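Local coordinates for uncharacterized protein (Bacteroides ovatus, PDB 3P02) that is of unknown function but joins what is probably an E-set-like (immunoglobulin-like) N-terminal domain to a C-terminal domain built on a large antiparallel beta sheet, at residues V128-D131 / T135-V138; N70-G75 / N139-Y144; D64-L69 / A123-V128. All blocks are in the same frame, centred on the assembly; numbering follows the deposited sequence. Where two conformers were deposited one is given.

Contact 1: residues V128-D131 / T135-V138; sequences VCED and TYAV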
ATOM      1  N   VAL A 128      23.017   6.387   1.950  1.00 11.83           N
ATOM      2  CA  VAL A 128      24.048   6.776   1.000  1.00 12.46           C
ATOM      3  C   VAL A 128      25.283   7.211   1.808  1.00 16.83           C
ATOM      4  O   VAL A 128      25.137   7.904   2.826  1.00 16.16           O
ATOM      5  CB  VAL A 128      23.558   7.853  -0.034  1.00 16.18           C
ATOM      6  CG1 VAL A 128      23.052   9.132   0.633  1.00 16.71           C
ATOM      7  CG2 VAL A 128      24.649   8.165  -1.059  1.00 16.13           C
ATOM      8  N   CYS A 129      26.498   6.792   1.347  1.00 16.10           N
ATOM      9  CA  CYS A 129      27.786   7.044   1.999  0.50 19.62           C
ATOM     10  C   CYS A 129      28.875   7.227   0.942  1.00 21.08           C
ATOM     11  O   CYS A 129      28.655   6.910  -0.218  1.00 18.14           O
ATOM     12  CB  CYS A 129      28.105   5.855   2.907  0.50 22.09           C
ATOM     13  SG  CYS A 129      29.339   6.186   4.185  0.50 28.06           S
ATOM     14  N   GLU A 130      30.048   7.652   1.355  1.00 22.26           N
ATOM     15  CA  GLU A 130      31.271   7.737   0.575  1.00 23.72           C
ATOM     16  C   GLU A 130      32.299   7.052   1.432  1.00 34.77           C
ATOM     17  O   GLU A 130      32.389   7.385   2.621  1.00 33.03           O
ATOM     18  CB  GLU A 130      31.681   9.170   0.244  1.00 24.32           C
ATOM     19  CG  GLU A 130      30.819   9.819  -0.806  1.00 21.69           C
ATOM     20  CD  GLU A 130      31.296  11.223  -1.074  1.00 34.03           C
ATOM     21  OE1 GLU A 130      30.971  12.134  -0.279  1.00 26.28           O
ATOM     22  OE2 GLU A 130      32.068  11.393  -2.044  1.00 27.72           O
ATOM     23  N   ASP A 131      32.852   5.932   0.933  0.50 34.67           N
ATOM     24  CA  ASP A 131      33.792   5.099   1.683  0.50 36.02           C
ATOM     25  C   ASP A 131      35.204   5.671   1.607  0.50 41.03           C
ATOM     26  O   ASP A 131      35.611   6.393   2.515  0.50 41.04           O
ATOM     27  CB  ASP A 131      33.755   3.641   1.184  0.50 38.02           C
ATOM     28  CG  ASP A 131      32.489   2.862   1.532  0.50 49.29           C
ATOM     29  OD1 ASP A 131      31.723   3.322   2.416  0.50 49.25           O
ATOM     30  OD2 ASP A 131      32.277   1.781   0.942  0.50 55.51           O
ATOM     31  N   THR A 135      32.370  11.078   8.360  1.00 23.43           N
ATOM     32  CA  THR A 135      31.469  12.231   8.473  1.00 22.32           C
ATOM     33  C   THR A 135      30.005  11.844   8.143  1.00 21.88           C
ATOM     34  O   THR A 135      29.084  12.563   8.524  1.00 21.20           O
ATOM     35  CB  THR A 135      31.946  13.386   7.594  1.00 37.19           C
ATOM     36  OG1 THR A 135      32.076  12.905   6.259  1.00 40.97           O
ATOM     37  CG2 THR A 135      33.270  13.980   8.066  1.00 36.73           C
ATOM     38  N   TYR A 136      29.785  10.681   7.483  1.00 17.64           N
ATOM     39  CA  TYR A 136      28.434  10.194   7.171  1.00 15.52           C
ATOM     40  C   TYR A 136      27.752   9.585   8.402  1.00 18.25           C
ATOM     41  O   TYR A 136      26.554   9.319   8.354  1.00 18.75           O
ATOM     42  CB  TYR A 136      28.461   9.190   6.009  1.00 16.65           C
ATOM     43  CG  TYR A 136      28.525   9.891   4.670  1.00 17.16           C
ATOM     44  CD1 TYR A 136      29.750  10.212   4.084  1.00 18.79           C
ATOM     45  CD2 TYR A 136      27.361  10.238   3.986  1.00 17.45           C
ATOM     46  CE1 TYR A 136      29.813  10.899   2.871  1.00 20.21           C
ATOM     47  CE2 TYR A 136      27.411  10.911   2.762  1.00 17.84           C
ATOM     48  CZ  TYR A 136      28.643  11.224   2.201  1.00 21.40           C
ATOM     49  OH  TYR A 136      28.695  11.914   1.011  1.00 22.44           O
ATOM     50  N   ALA A 137      28.486   9.425   9.511  1.00 16.54           N
ATOM     51  CA  ALA A 137      27.888   8.882  10.740  1.00 17.08           C
ATOM     52  C   ALA A 137      27.480  10.024  11.684  1.00 20.29           C
ATOM     53  O   ALA A 137      27.015   9.756  12.790  1.00 20.64           O
ATOM     54  CB  ALA A 137      28.902   7.965  11.436  1.00 18.92           C
ATOM     55  N   VAL A 138      27.705  11.287  11.278  1.00 17.11           N
ATOM     56  CA  VAL A 138      27.410  12.471  12.123  1.00 16.95           C
ATOM     57  C   VAL A 138      26.134  13.121  11.624  1.00 19.02           C
ATOM     58  O   VAL A 138      26.056  13.458  10.446  1.00 19.66           O
ATOM     59  CB  VAL A 138      28.564  13.499  12.126  1.00 22.80           C
ATOM     60  CG1 VAL A 138      28.250  14.687  13.051  1.00 22.96           C
ATOM     61  CG2 VAL A 138      29.886  12.841  12.513  1.00 23.12           C
TER

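Contact 2: residues N70-G75 / N139-Y144; sequences NFEKFG and NPRKYY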
ATOM      1  N   ASN A  70      10.279   2.609  13.837  1.00 10.22           N
ATOM      2  CA  ASN A  70       9.102   1.912  14.380  1.00 10.40           C
ATOM      3  C   ASN A  70       8.797   2.338  15.806  1.00 13.19           C
ATOM      4  O   ASN A  70       7.643   2.651  16.108  1.00 12.94           O
ATOM      5  CB  ASN A  70       9.318   0.404  14.336  1.00 12.88           C
ATOM      6  CG  ASN A  70       9.053  -0.160  12.971  1.00 14.53           C
ATOM      7  OD1 ASN A  70       8.229   0.359  12.224  1.00 12.64           O
ATOM      8  ND2 ASN A  70       9.735  -1.246  12.626  1.00 12.73           N
ATOM      9  N   PHE A  71       9.802   2.368  16.673  1.00 11.07           N
ATOM     10  CA  PHE A  71       9.520   2.734  18.060  1.00 10.43           C
ATOM     11  C   PHE A  71       9.128   4.207  18.165  1.00 13.93           C
ATOM     12  O   PHE A  71       8.195   4.551  18.909  1.00 13.40           O
ATOM     13  CB  PHE A  71      10.697   2.402  18.988  1.00 12.79           C
ATOM     14  CG  PHE A  71      10.261   2.576  20.423  1.00 13.38           C
ATOM     15  CD1 PHE A  71       9.423   1.646  21.027  1.00 16.01           C
ATOM     16  CD2 PHE A  71      10.626   3.711  21.144  1.00 15.35           C
ATOM     17  CE1 PHE A  71       8.949   1.844  22.322  1.00 17.40           C
ATOM     18  CE2 PHE A  71      10.161   3.907  22.443  1.00 18.73           C
ATOM     19  CZ  PHE A  71       9.312   2.976  23.019  1.00 17.91           C
ATOM     20  N   GLU A  72       9.871   5.078  17.473  1.00 12.18           N
ATOM     21  CA  GLU A  72       9.614   6.510  17.543  1.00 12.27           C
ATOM     22  C   GLU A  72       8.220   6.860  16.991  1.00 16.39           C
ATOM     23  O   GLU A  72       7.585   7.769  17.514  1.00 18.17           O
ATOM     24  CB  GLU A  72      10.727   7.308  16.838  1.00 12.90           C
ATOM     25  CG  GLU A  72      12.053   7.151  17.580  1.00 12.11           C
ATOM     26  CD  GLU A  72      13.210   7.980  17.047  1.00 16.05           C
ATOM     27  OE1 GLU A  72      13.048   8.612  15.978  1.00 18.29           O
ATOM     28  OE2 GLU A  72      14.307   7.910  17.646  1.00 16.68           O
ATOM     29  N   LYS A  73       7.750   6.160  15.950  1.00 12.50           N
ATOM     30  CA  LYS A  73       6.435   6.457  15.373  0.50 12.56           C
ATOM     31  C   LYS A  73       5.307   5.715  16.060  1.00 17.54           C
ATOM     32  O   LYS A  73       4.206   6.261  16.169  1.00 20.66           O
ATOM     33  CB  LYS A  73       6.396   6.132  13.865  0.50 15.71           C
ATOM     34  CG  LYS A  73       7.231   7.071  12.995  0.50 30.24           C
ATOM     35  CD  LYS A  73       6.557   8.432  12.765  0.50 43.17           C
ATOM     36  CE  LYS A  73       7.507   9.432  12.144  0.50 54.36           C
ATOM     37  NZ  LYS A  73       6.936  10.806  12.136  0.50 61.94           N
ATOM     38  N   PHE A  74       5.544   4.472  16.498  1.00 13.97           N
ATOM     39  CA  PHE A  74       4.434   3.667  17.033  1.00 13.43           C
ATOM     40  C   PHE A  74       4.534   3.218  18.469  1.00 19.66           C
ATOM     41  O   PHE A  74       3.588   2.583  18.954  1.00 19.06           O
ATOM     42  CB  PHE A  74       4.305   2.395  16.153  1.00 13.73           C
ATOM     43  CG  PHE A  74       4.213   2.674  14.670  1.00 13.13           C
ATOM     44  CD1 PHE A  74       3.134   3.380  14.145  1.00 13.69           C
ATOM     45  CD2 PHE A  74       5.197   2.208  13.791  1.00 13.36           C
ATOM     46  CE1 PHE A  74       3.039   3.632  12.776  1.00 13.90           C
ATOM     47  CE2 PHE A  74       5.114   2.478  12.421  1.00 15.68           C
ATOM     48  CZ  PHE A  74       4.026   3.176  11.915  1.00 14.77           C
ATOM     49  N   GLY A  75       5.631   3.529  19.150  1.00 16.45           N
ATOM     50  CA  GLY A  75       5.807   3.072  20.525  1.00 17.00           C
ATOM     51  C   GLY A  75       5.783   1.556  20.641  1.00 18.89           C
ATOM     52  O   GLY A  75       6.206   0.847  19.717  1.00 16.17           O
ATOM     53  N   ASN A 139      25.136  13.312  12.513  1.00 15.39           N
ATOM     54  CA  ASN A 139      23.856  13.947  12.167  1.00 15.15           C
ATOM     55  C   ASN A 139      23.259  13.331  10.897  1.00 18.00           C
ATOM     56  O   ASN A 139      22.875  14.076   9.998  1.00 17.70           O
ATOM     57  CB  ASN A 139      24.059  15.475  11.985  1.00 15.95           C
ATOM     58  CG  ASN A 139      24.287  16.156  13.303  1.00 23.99           C
ATOM     59  OD1 ASN A 139      23.885  15.635  14.317  1.00 17.23           O
ATOM     60  ND2 ASN A 139      24.890  17.330  13.309  1.00 18.88           N
ATOM     61  N   PRO A 140      23.140  11.984  10.798  1.00 15.07           N
ATOM     62  CA  PRO A 140      22.646  11.391   9.535  1.00 14.31           C
ATOM     63  C   PRO A 140      21.207  11.780   9.214  1.00 17.65           C
ATOM     64  O   PRO A 140      20.831  11.853   8.039  1.00 16.78           O
ATOM     65  CB  PRO A 140      22.793   9.887   9.782  1.00 15.98           C
ATOM     66  CG  PRO A 140      22.711   9.750  11.288  1.00 19.47           C
ATOM     67  CD  PRO A 140      23.488  10.937  11.780  1.00 15.44           C
ATOM     68  N   ARG A 141      20.390  12.006  10.248  1.00 13.73           N
ATOM     69  CA  ARG A 141      18.987  12.360  10.069  1.00 12.39           C
ATOM     70  C   ARG A 141      18.861  13.795   9.507  1.00 18.27           C
ATOM     71  O   ARG A 141      18.138  14.014   8.517  1.00 18.86           O
ATOM     72  CB  ARG A 141      18.256  12.209  11.407  1.00 13.88           C
ATOM     73  CG  ARG A 141      16.774  12.533  11.399  1.00 24.58           C
ATOM     74  CD  ARG A 141      16.196  12.268  12.784  1.00 23.23           C
ATOM     75  NE  ARG A 141      15.831  10.868  12.950  1.00 29.89           N
ATOM     76  CZ  ARG A 141      15.310  10.368  14.066  1.00 36.86           C
ATOM     77  NH1 ARG A 141      15.133  11.140  15.126  1.00 31.50           N
ATOM     78  NH2 ARG A 141      14.981   9.089  14.133  1.00 26.67           N
ATOM     79  N   LYS A 142      19.576  14.748  10.122  1.00 14.74           N
ATOM     80  CA  LYS A 142      19.568  16.150   9.733  1.00 15.85           C
ATOM     81  C   LYS A 142      19.938  16.307   8.251  1.00 21.86           C
ATOM     82  O   LYS A 142      19.304  17.094   7.537  1.00 23.48           O
ATOM     83  CB  LYS A 142      20.523  16.966  10.618  1.00 17.78           C
ATOM     84  CG  LYS A 142      20.690  18.423  10.187  1.00 23.87           C
ATOM     85  CD  LYS A 142      21.692  19.161  11.055  1.00 27.66           C
ATOM     86  CE  LYS A 142      22.091  20.504  10.462  1.00 40.17           C
ATOM     87  NZ  LYS A 142      20.938  21.440  10.313  1.00 41.07           N
ATOM     88  N   TYR A 143      20.924  15.521   7.795  1.00 17.59           N
ATOM     89  CA  TYR A 143      21.442  15.635   6.437  1.00 16.57           C
ATOM     90  C   TYR A 143      20.850  14.638   5.457  1.00 18.77           C
ATOM     91  O   TYR A 143      21.396  14.502   4.366  1.00 18.14           O
ATOM     92  CB  TYR A 143      22.960  15.527   6.454  1.00 17.93           C
ATOM     93  CG  TYR A 143      23.582  16.705   7.166  1.00 21.15           C
ATOM     94  CD1 TYR A 143      23.471  17.998   6.650  1.00 24.06           C
ATOM     95  CD2 TYR A 143      24.243  16.539   8.380  1.00 21.69           C
ATOM     96  CE1 TYR A 143      23.993  19.096   7.330  1.00 23.71           C
ATOM     97  CE2 TYR A 143      24.780  17.628   9.061  1.00 23.24           C
ATOM     98  CZ  TYR A 143      24.644  18.906   8.538  1.00 27.78           C
ATOM     99  OH  TYR A 143      25.181  19.980   9.202  1.00 24.92           O
ATOM    100  N   TYR A 144      19.722  13.998   5.801  1.00 16.14           N
ATOM    101  CA  TYR A 144      18.980  13.098   4.920  1.00 16.08           C
ATOM    102  C   TYR A 144      19.873  12.038   4.260  1.00 17.11           C
ATOM    103  O   TYR A 144      19.723  11.769   3.059  1.00 16.44           O
ATOM    104  CB  TYR A 144      18.223  13.907   3.832  1.00 19.43           C
ATOM    105  CG  TYR A 144      17.440  15.079   4.378  1.00 24.47           C
ATOM    106  CD1 TYR A 144      16.192  14.895   4.962  1.00 28.09           C
ATOM    107  CD2 TYR A 144      17.969  16.366   4.357  1.00 26.52           C
ATOM    108  CE1 TYR A 144      15.486  15.967   5.513  1.00 30.38           C
ATOM    109  CE2 TYR A 144      17.273  17.444   4.902  1.00 28.17           C
ATOM    110  CZ  TYR A 144      16.021  17.244   5.459  1.00 37.58           C
ATOM    111  OH  TYR A 144      15.322  18.310   5.985  1.00 43.48           O
TER

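Contact 3: residues D64-L69 / A123-V128; sequences DTLDIL and ALPLKV. With EDO (1,2-ethanediol), chain E.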
ATOM      1  N   ASP A  64      19.802  -0.611  11.044  1.00 17.27           N
ATOM      2  CA  ASP A  64      19.219  -0.122  12.321  1.00 14.04           C
ATOM      3  C   ASP A  64      18.041   0.867  12.185  1.00 16.93           C
ATOM      4  O   ASP A  64      17.431   1.252  13.192  1.00 15.35           O
ATOM      5  CB  ASP A  64      20.319   0.595  13.133  1.00 14.13           C
ATOM      6  CG  ASP A  64      20.913   1.810  12.428  1.00 15.38           C
ATOM      7  OD1 ASP A  64      20.608   2.007  11.227  1.00 15.80           O
ATOM      8  OD2 ASP A  64      21.799   2.464  13.017  1.00 15.49           O
ATOM      9  N   THR A  65      17.744   1.321  10.954  1.00 14.28           N
ATOM     10  CA  THR A  65      16.731   2.360  10.747  1.00 14.06           C
ATOM     11  C   THR A  65      15.344   1.992  11.192  1.00 16.64           C
ATOM     12  O   THR A  65      14.701   2.791  11.885  1.00 18.50           O
ATOM     13  CB  THR A  65      16.638   2.707   9.252  1.00 18.29           C
ATOM     14  OG1 THR A  65      17.940   3.004   8.775  1.00 15.30           O
ATOM     15  CG2 THR A  65      15.682   3.865   8.980  1.00 16.38           C
ATOM     16  N   LEU A  66      14.864   0.820  10.781  1.00 15.33           N
ATOM     17  CA  LEU A  66      13.482   0.460  11.065  1.00 14.81           C
ATOM     18  C   LEU A  66      13.194   0.304  12.512  1.00 17.15           C
ATOM     19  O   LEU A  66      12.088   0.684  12.927  1.00 15.57           O
ATOM     20  CB  LEU A  66      13.047  -0.804  10.330  1.00 14.42           C
ATOM     21  CG  LEU A  66      12.952  -0.665   8.817  1.00 17.68           C
ATOM     22  CD1 LEU A  66      12.448  -1.967   8.218  1.00 16.80           C
ATOM     23  CD2 LEU A  66      12.080   0.560   8.416  1.00 18.10           C
ATOM     24  N   ASP A  67      14.126  -0.288  13.289  1.00 15.15           N
ATOM     25  CA  ASP A  67      13.830  -0.462  14.711  1.00 16.08           C
ATOM     26  C   ASP A  67      13.617   0.891  15.379  1.00 19.10           C
ATOM     27  O   ASP A  67      12.740   1.013  16.226  1.00 19.94           O
ATOM     28  CB  ASP A  67      14.926  -1.262  15.447  1.00 18.26           C
ATOM     29  CG  ASP A  67      15.019  -2.727  15.031  1.00 27.95           C
ATOM     30  OD1 ASP A  67      13.984  -3.301  14.622  1.00 24.76           O
ATOM     31  OD2 ASP A  67      16.123  -3.305  15.133  1.00 38.07           O
ATOM     32  N   ILE A  68      14.393   1.902  14.995  1.00 13.88           N
ATOM     33  CA  ILE A  68      14.267   3.246  15.578  1.00 12.21           C
ATOM     34  C   ILE A  68      12.989   3.927  15.072  1.00 14.58           C
ATOM     35  O   ILE A  68      12.192   4.394  15.895  1.00 15.47           O
ATOM     36  CB  ILE A  68      15.536   4.060  15.258  1.00 14.32           C
ATOM     37  CG1 ILE A  68      16.707   3.445  16.024  1.00 14.34           C
ATOM     38  CG2 ILE A  68      15.345   5.545  15.620  1.00 12.97           C
ATOM     39  CD1 ILE A  68      18.118   3.985  15.527  1.00 14.32           C
ATOM     40  N   LEU A  69      12.785   3.967  13.745  1.00 11.71           N
ATOM     41  CA  LEU A  69      11.595   4.579  13.162  0.50 11.31           C
ATOM     42  C   LEU A  69      10.324   3.946  13.763  1.00 14.25           C
ATOM     43  O   LEU A  69       9.410   4.661  14.177  1.00 15.37           O
ATOM     44  CB  LEU A  69      11.607   4.404  11.626  0.50 11.49           C
ATOM     45  CG  LEU A  69      10.368   4.893  10.866  0.50 15.50           C
ATOM     46  CD1 LEU A  69      10.339   6.418  10.778  0.50 15.17           C
ATOM     47  CD2 LEU A  69      10.306   4.267   9.473  0.50 16.47           C
ATOM     48  N   ALA A 123       9.079  -2.163   4.293  1.00  9.77           N
ATOM     49  CA  ALA A 123       9.875  -0.970   4.040  1.00  9.35           C
ATOM     50  C   ALA A 123      11.300  -1.330   3.690  1.00 11.11           C
ATOM     51  O   ALA A 123      11.847  -2.306   4.184  1.00 10.96           O
ATOM     52  CB  ALA A 123       9.839  -0.033   5.259  1.00 10.52           C
ATOM     53  N   LEU A 124      11.917  -0.493   2.864  1.00  8.38           N
ATOM     54  CA  LEU A 124      13.294  -0.655   2.434  1.00  7.52           C
ATOM     55  C   LEU A 124      14.108   0.580   2.898  1.00 10.96           C
ATOM     56  O   LEU A 124      13.938   1.674   2.343  1.00 10.43           O
ATOM     57  CB  LEU A 124      13.352  -0.832   0.898  1.00  8.28           C
ATOM     58  CG  LEU A 124      14.747  -0.909   0.283  1.00 12.82           C
ATOM     59  CD1 LEU A 124      15.562  -2.100   0.855  1.00 13.50           C
ATOM     60  CD2 LEU A 124      14.667  -0.965  -1.260  1.00 13.33           C
ATOM     61  N   PRO A 125      14.921   0.402   3.969  1.00 10.43           N
ATOM     62  CA  PRO A 125      15.704   1.524   4.503  1.00 10.22           C
ATOM     63  C   PRO A 125      17.079   1.577   3.829  1.00 14.99           C
ATOM     64  O   PRO A 125      17.811   0.592   3.846  1.00 13.75           O
ATOM     65  CB  PRO A 125      15.781   1.183   6.006  1.00 11.22           C
ATOM     66  CG  PRO A 125      15.853  -0.329   6.044  1.00 13.52           C
ATOM     67  CD  PRO A 125      15.092  -0.825   4.786  1.00 10.48           C
ATOM     68  N   LEU A 126      17.419   2.701   3.190  1.00 12.26           N
ATOM     69  CA  LEU A 126      18.663   2.805   2.426  1.00 11.33           C
ATOM     70  C   LEU A 126      19.486   3.964   2.849  1.00 13.68           C
ATOM     71  O   LEU A 126      18.930   5.051   2.985  1.00 13.69           O
ATOM     72  CB  LEU A 126      18.336   3.016   0.923  1.00 12.88           C
ATOM     73  CG  LEU A 126      17.424   2.015   0.280  1.00 18.31           C
ATOM     74  CD1 LEU A 126      17.083   2.454  -1.126  1.00 19.93           C
ATOM     75  CD2 LEU A 126      18.085   0.662   0.238  1.00 21.12           C
ATOM     76  N   LYS A 127      20.799   3.787   2.954  1.00 10.31           N
ATOM     77  CA  LYS A 127      21.648   4.920   3.297  1.00  9.85           C
ATOM     78  C   LYS A 127      22.686   5.130   2.208  1.00 13.87           C
ATOM     79  O   LYS A 127      23.190   4.166   1.648  1.00 13.26           O
ATOM     80  CB  LYS A 127      22.350   4.687   4.659  1.00 11.65           C
ATOM     81  CG  LYS A 127      23.223   5.878   5.095  1.00 15.64           C
ATOM     82  CD  LYS A 127      23.772   5.741   6.503  1.00 14.74           C
ATOM     83  CE  LYS A 127      24.546   6.980   6.872  1.00 14.76           C
ATOM     84  NZ  LYS A 127      25.199   6.850   8.213  1.00 11.84           N
ATOM     85  N   VAL A 128      23.017   6.387   1.950  1.00 11.83           N
ATOM     86  CA  VAL A 128      24.048   6.776   1.000  1.00 12.46           C
ATOM     87  C   VAL A 128      25.283   7.211   1.808  1.00 16.83           C
ATOM     88  O   VAL A 128      25.137   7.904   2.826  1.00 16.16           O
ATOM     89  CB  VAL A 128      23.558   7.853  -0.034  1.00 16.18           C
ATOM     90  CG1 VAL A 128      23.052   9.132   0.633  1.00 16.71           C
ATOM     91  CG2 VAL A 128      24.649   8.165  -1.059  1.00 16.13           C
TER
HETATM   92  C1  EDO E   4      27.487   4.585   7.539  1.00 75.97           C
HETATM   93  O1  EDO E   4      27.853   5.662   8.403  1.00 77.08           O
HETATM   94  C2  EDO E   4      28.678   3.686   7.247  1.00 75.77           C
HETATM   95  O2  EDO E   4      28.274   2.694   6.297  1.00 82.83           O

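Contact 1: residues V128-D131 / T135-V138
The end of strand 122-130 is covered by the short 3-10 segment that follows it in the connection to strand 146-154, and Y136 makes the contact by laying its ring against the backbone of C129 and E130. The alpha carbon of C129 lies over one face, a little toward the rim, in a CH-pi contact: CA of C129 is 3.9 Å from the centroid of the Y136 ring, only 14° off its normal. E130 N lies over the same face, also toward the rim, 3.6 Å from Y136 CE1. An aromatic suits this place because it can rest flat on bare main chain. In one of its two conformers, C129 SG stands obliquely beside the ring, 3.6 Å from Y136 CB, so this sulfur-aromatic contact is less certain than the rest.

The far end of the tyrosine is held by polarity. Its hydroxyl donates to the carboxylate, Y136 OH to E130 OE1 at 2.6 Å, and the oxygen lies in the ring plane at the edge although the carboxylate itself stands at 84° to the ring. OE1 is met on its anti side, somewhat out of the carboxylate plane. E130 reaches there on an extended chain, with CG beside its own backbone N (chi1 -73°). The other oxygen, OE2, is bridged to R55, while Y136 OH also bonds to the amide of I13. V128 O lies 3.4 Å from Y136 CD2, oblique to the ring, and is buried with no hydrogen-bond partner in the model. This is a tyrosine of the strand-to-strand connection packed on strand 122-130, its hydroxyl bonded to E130 and to I13 of strand 13-15, in a domain whose family belongs to the immunoglobulin-like E-set clan.

Contact 2: residues N70-G75 / N139-Y144
E72 on helix 65-74 and R141 in the loop between strands 122-130 and 146-154 join through a single salt bridge. The two side chains come from opposite directions, and one nitrogen does most of the work: R141 NH2 donates to E72 OE1 at 2.7 Å, along a bent N-H path of 144°. OE1 meets the guanidinium at its edge, tilted from its plane. NH1 is farther, 3.4 Å from E72 OE1, so the pair lacks the two parallel bonds of a bidentate carboxylate-guanidinium pair. The planes agree with this, standing 75° apart, and the arginine meets OE1 on its syn side. The CA atoms of E72 and R141 are 13.3 Å apart. Only long side chains can span that gap: R141 runs out with CG anti to its backbone N and then bends at chi3 (-85°), while E72 extends beyond CG. Both residues are exposed, so solvent probably screens the attraction; both also touch crystal neighbours, which may influence their conformation.

The bridge therefore ties the only long helix of the N-terminal domain to an irregular inter-strand loop, and local backbone bonds define the two elements. On the helix, F74 N bonds to N70 O at 2.8 Å and G75 N to F71 O at 2.8 Å; G75 then leaves the helical conformation with positive phi, which favours glycine. In the loop, R141 opens a type I beta turn closed by Y144 N to R141 O at 3.1 Å.

Other contacts join helix and loop to the rest of the domain. F74 is buried against W22, and N70 OD1 accepts from the amide of F82. On the loop side Y143 OH is bonded to D6, and the backbone of Y144 to that of F15.

Contact 3: residues D64-L69 / A123-V128
P125 brings the one ring in this contact, and the helix meets it at two of its ring carbons, CB and CG: T65 CB lies 3.7 Å from P125 CB, and L66 CG lies 4.0 Å from P125 CG, its side chain crossing that of the proline at about a right angle. L66 also reaches on along the strand, its CD2 3.9 Å from A123 CB. The small methyl of A123 leaves room for the leucine, and T65 packs through CB, with OG1 and CG2 both near P125 CB. Helix 65-69 thus lies across strand 123-128, the two axes 9.6 Å apart and at 114°, while T146 and V148 of the neighbouring strand also touch T65.

K127 makes no contact with the helix; its extended chain (chi1 -178°) runs to the 3-10 segment at 135-137. Its NZ bonds to the backbone O of Y136 and weakly, K127 NZ to EDO O1 at 2.9 Å, to a 1,2-ethanediol probably from the crystallisation liquor. A leucine here has no ammonium group and would probably leave the Y136 carbonyl without its donor. No hydrogen bond joins these two segments, so apolar contact alone seats helix on strand.

How the contacts relate
All three contacts lie in the N-terminal domain, on one side of the chain's centre, and form a continuous patch. Contacts 2 and 3 are closest, their centres about 9 Å apart, and share helix 65-74; contacts 1 and 3 are about 15 Å apart and share strand 122-130 through V128; contacts 1 and 2 are about 17 Å apart. In sequence the helix comes first, then the strand, and last the loop of 135-144, which turns back past the strand and toward the helix. R141 brushes I68 and V138 packs on Y143, linking neighbouring contacts. Helix, strand and loop thus meet pairwise in the N-terminal domain, whose function is unknown.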